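Local coordinates for Succinylglutamatedesuccinylase/aspartoacylase (Rhodobacter sphaeroides 2.4.1, PDB 3CDX), which is probably a metal-dependent hydrolase of the succinylglutamate desuccinylase/aspartoacylase family, acting on non-peptide carbon-nitrogen bonds of linear amides, and binds calcium in this crystal, at residues A167-A170 and L171-R174; G229-G232 and I233-L237. All blocks are in the same frame, centred on the assembly; numbering follows the deposited sequence.

Contact 1 of 2, residues A167-A170 and L171-R174; sequences ADPA and LRAR
The carboxylate of D168 packs against CB of L171, the two side chains crossing at about a right angle. CG of D168 sits 3.7 Å from that CB. The carboxylate is placed there by chi1 of 178°, which turns CG of D168 anti to its own backbone N and beside the carbonyl carbon. From this position OD1 reaches over the start of the helix. It accepts a straight but weak bond from the backbone N of L171, at 3.3 Å and with an N-H...O angle of 168°. A second weak bond comes to the same OD1 from the backbone N of A170.

This makes D168 the N-cap of helix 169-182, with P169 as the first helical residue. The helix links the parallel strands 160-163 and 186-189 in a beta-alpha-beta unit of the catalytic domain. The negative carboxylate stands at the positive end of the helix dipole, which should favour its charged form.

On another side of the turn R172 folds back along P169. Its chain bends at chi3 (66°), and this brings the guanidinium against the proline. CA of P169 lies over one face of the group, offset toward the rim. CB of P169 is 3.9 Å from NH2 of R172. Residues beyond the turn hold the polar end: NH1 bonds to the carbonyl O of L166, and NH2 forms a salt bridge with D342. NH1 and NH2 of this buried side chain thus each have a partner. N of R172 closes the first turn with a hydrogen bond to O of D168, 3.0 Å long. CB of R174 rests 3.3 Å from O of A170, while the guanidinium of R174 leads away from the turn.

Contact 2 of 2, residues G229-G232 and I233-L237; sequences GKRG and ILNVL
R231 and N235 stand one turn apart on helix 223-239, an alpha helix of the catalytic domain. Three backbone bonds with i to i+4 spacing join the two segments. N of N235 donates to O of R231 at 2.9 Å, with an N-H...O angle of 173°. N of V236 bonds to O of G232, and N of I233 to O of G229.

The polar side chains R231 and N235 run obliquely past each other, their guanidinium and amide planes 26° apart. They touch through CG of R231 and ND2 of N235, 3.9 Å apart. Their polar ends are held by other parts of the chain. NH2 of R231 bonds to O of G183 and NH1 to O of A250. ND2 of N235 bonds to O of E248 and to O of F182, so this buried amide is gripped by backbone carbonyls.

Nonpolar contacts occupy another side of the helix. I233 reaches L76 of helix 68-79, L58 of strand 55-60 and M148 of strand 144-148. L234 also packs on L76, and V236 meets V146.

Side-chain carbons also lie against backbone carbonyls of the turn before. CG2 of V236 is 3.4 Å from O of G232. Chi1 of I233 is 64°, which sets CG1 between its own N and carbonyl carbon and brings CG1 within 3.4 Å of O of K230.

Contact 1 starts helix 169-182, and contact 2 lies within helix 223-239. Their centres are 22 Å apart and their nearest atoms about 9 Å apart, so they do not touch. The C-terminal end of helix 169-182 connects them: carbonyls at and just after its last residue receive polar side chains of contact 2. Contact 1 is at the surface, away from the calcium site of H63, E66 and H149. Contact 2 is buried and closer to that site, with G229 about 11 Å from the side chain of H149. It packs on strand 144-148, which leads directly into this metal ligand.

Contact 1 of 2, residues A167-A170 and L171-R174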
loop_
_atom_site.group_PDB
_atom_site.type_symbol
_atom_site.label_atom_id
_atom_site.label_comp_id
_atom_site.label_asym_id
_atom_site.label_seq_id
_atom_site.Cartn_x
_atom_site.Cartn_y
_atom_site.Cartn_z
ATOM N N ALA A 167 5.656 -8.657 43.678
ATOM C CA ALA A 167 5.018 -9.106 44.914
ATOM C C ALA A 167 6.072 -9.615 45.874
ATOM O O ALA A 167 5.938 -9.444 47.093
ATOM C CB ALA A 167 3.994 -10.199 44.628
ATOM N N ASP A 168 7.125 -10.207 45.305
ATOM C CA ASP A 168 8.248 -10.776 46.035
ATOM C C ASP A 168 9.201 -9.674 46.527
ATOM O O ASP A 168 9.872 -9.042 45.730
ATOM C CB ASP A 168 8.968 -11.759 45.092
ATOM C CG ASP A 168 10.216 -12.418 45.711
ATOM O OD1 ASP A 168 10.785 -11.940 46.717
ATOM O OD2 ASP A 168 10.641 -13.440 45.137
ATOM N N PRO A 169 9.236 -9.433 47.849
ATOM C CA PRO A 169 9.998 -8.329 48.452
ATOM C C PRO A 169 11.509 -8.379 48.355
ATOM O O PRO A 169 12.120 -7.318 48.316
ATOM C CB PRO A 169 9.549 -8.341 49.927
ATOM C CG PRO A 169 8.211 -9.080 49.909
ATOM C CD PRO A 169 8.413 -10.137 48.852
ATOM N N ALA A 170 12.119 -9.569 48.334
ATOM C CA ALA A 170 13.577 -9.672 48.213
ATOM C C ALA A 170 14.031 -9.377 46.777
ATOM O O ALA A 170 15.117 -8.803 46.545
ATOM C CB ALA A 170 14.064 -11.042 48.626
ATOM N N LEU A 171 13.195 -9.797 45.829
ATOM C CA LEU A 171 13.423 -9.528 44.441
ATOM C C LEU A 171 13.213 -8.025 44.197
ATOM O O LEU A 171 13.931 -7.417 43.412
ATOM C CB LEU A 171 12.493 -10.386 43.569
ATOM C CG LEU A 171 12.637 -10.309 42.035
ATOM C CD1 LEU A 171 14.084 -10.535 41.521
ATOM C CD2 LEU A 171 11.654 -11.253 41.378
ATOM N N ARG A 172 12.252 -7.443 44.904
ATOM C CA ARG A 172 11.905 -6.041 44.753
ATOM C C ARG A 172 13.076 -5.188 45.196
ATOM O O ARG A 172 13.470 -4.245 44.500
ATOM C CB ARG A 172 10.668 -5.697 45.572
ATOM C CG ARG A 172 10.074 -4.341 45.192
ATOM C CD ARG A 172 8.682 -4.168 45.702
ATOM N NE ARG A 172 8.647 -4.127 47.158
ATOM C CZ ARG A 172 7.892 -4.933 47.896
ATOM N NH1 ARG A 172 7.100 -5.830 47.313
ATOM N NH2 ARG A 172 7.912 -4.824 49.217
ATOM N N ALA A 173 13.657 -5.557 46.338
ATOM C CA ALA A 173 14.854 -4.894 46.851
ATOM C C ALA A 173 16.002 -5.036 45.875
ATOM O O ALA A 173 16.775 -4.092 45.644
ATOM C CB ALA A 173 15.250 -5.482 48.200
ATOM N N ARG A 174 16.145 -6.239 45.330
ATOM C CA ARG A 174 17.234 -6.514 44.421
ATOM C C ARG A 174 17.097 -5.720 43.119
ATOM O O ARG A 174 18.082 -5.225 42.586
ATOM C CB ARG A 174 17.276 -7.996 44.119
ATOM C CG ARG A 174 18.660 -8.406 43.752
ATOM C CD ARG A 174 18.803 -9.875 43.466
ATOM N NE ARG A 174 20.059 -10.063 42.747
ATOM C CZ ARG A 174 20.319 -11.095 41.958
ATOM N NH1 ARG A 174 19.398 -12.047 41.788
ATOM N NH2 ARG A 174 21.490 -11.167 41.327
#

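Contact 2 of 2, residues G229-G232 and I233-L237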
loop_
_atom_site.group_PDB
_atom_site.type_symbol
_atom_site.label_atom_id
_atom_site.label_comp_id
_atom_site.label_asym_id
_atom_site.label_seq_id
_atom_site.Cartn_x
_atom_site.Cartn_y
_atom_site.Cartn_z
ATOM N N GLY A 229 21.924 6.668 29.417
ATOM C CA GLY A 229 21.970 5.274 29.007
ATOM C C GLY A 229 23.361 4.681 28.918
ATOM O O GLY A 229 23.591 3.577 29.397
ATOM N N LYS A 230 24.302 5.388 28.311
ATOM C CA LYS A 230 25.690 4.925 28.258
ATOM C C LYS A 230 26.276 4.721 29.677
ATOM O O LYS A 230 26.859 3.663 29.988
ATOM C CB LYS A 230 26.566 5.934 27.523
ATOM C CG LYS A 230 26.488 5.939 25.970
ATOM C CD LYS A 230 27.563 6.894 25.353
ATOM C CE LYS A 230 27.783 6.610 23.869
ATOM N NZ LYS A 230 28.886 7.390 23.203
ATOM N N ARG A 231 26.146 5.735 30.533
ATOM C CA ARG A 231 26.583 5.600 31.941
ATOM C C ARG A 231 25.817 4.470 32.677
ATOM O O ARG A 231 26.395 3.741 33.452
ATOM C CB ARG A 231 26.448 6.940 32.672
ATOM C CG ARG A 231 27.069 6.974 34.087
ATOM C CD ARG A 231 26.811 8.275 34.810
ATOM N NE ARG A 231 25.445 8.380 35.295
ATOM C CZ ARG A 231 25.003 9.384 36.049
ATOM N NH1 ARG A 231 25.826 10.351 36.418
ATOM N NH2 ARG A 231 23.759 9.403 36.463
ATOM N N GLY A 232 24.512 4.344 32.444
ATOM C CA GLY A 232 23.702 3.404 33.228
ATOM C C GLY A 232 24.110 1.969 33.027
ATOM O O GLY A 232 24.050 1.165 33.968
ATOM N N ILE A 233 24.491 1.620 31.795
ATOM C CA ILE A 233 24.877 0.251 31.524
ATOM C C ILE A 233 26.239 -0.109 32.111
ATOM O O ILE A 233 26.414 -1.230 32.586
ATOM C CB ILE A 233 24.707 -0.175 30.023
ATOM C CG1 ILE A 233 25.615 0.609 29.065
ATOM C CG2 ILE A 233 23.207 -0.038 29.610
ATOM C CD1 ILE A 233 25.479 0.165 27.565
ATOM N N LEU A 234 27.181 0.839 32.080
ATOM C CA LEU A 234 28.464 0.694 32.797
ATOM C C LEU A 234 28.231 0.535 34.294
ATOM O O LEU A 234 28.775 -0.373 34.895
ATOM C CB LEU A 234 29.365 1.915 32.587
ATOM C CG LEU A 234 30.069 2.073 31.251
ATOM C CD1 LEU A 234 30.767 3.440 31.227
ATOM C CD2 LEU A 234 31.054 0.939 30.988
ATOM N N ASN A 235 27.428 1.435 34.872
ATOM C CA ASN A 235 27.008 1.358 36.273
ATOM C C ASN A 235 26.388 0.012 36.629
ATOM O O ASN A 235 26.661 -0.544 37.698
ATOM C CB ASN A 235 25.972 2.431 36.599
ATOM C CG ASN A 235 26.564 3.817 36.785
ATOM O OD1 ASN A 235 27.776 4.012 36.743
ATOM N ND2 ASN A 235 25.688 4.797 36.971
ATOM N N VAL A 236 25.545 -0.522 35.746
ATOM C CA VAL A 236 24.913 -1.779 36.031
ATOM C C VAL A 236 26.006 -2.862 36.101
ATOM O O VAL A 236 25.972 -3.727 36.980
ATOM C CB VAL A 236 23.821 -2.151 35.033
ATOM C CG1 VAL A 236 23.642 -3.636 35.050
ATOM C CG2 VAL A 236 22.460 -1.461 35.427
ATOM N N LEU A 237 26.973 -2.797 35.188
ATOM C CA LEU A 237 28.065 -3.782 35.171
ATOM C C LEU A 237 28.935 -3.709 36.438
ATOM O O LEU A 237 29.415 -4.740 36.939
ATOM C CB LEU A 237 28.951 -3.557 33.953
ATOM C CG LEU A 237 28.369 -3.859 32.564
ATOM C CD1 LEU A 237 29.482 -3.741 31.479
ATOM C CD2 LEU A 237 27.677 -5.228 32.504
#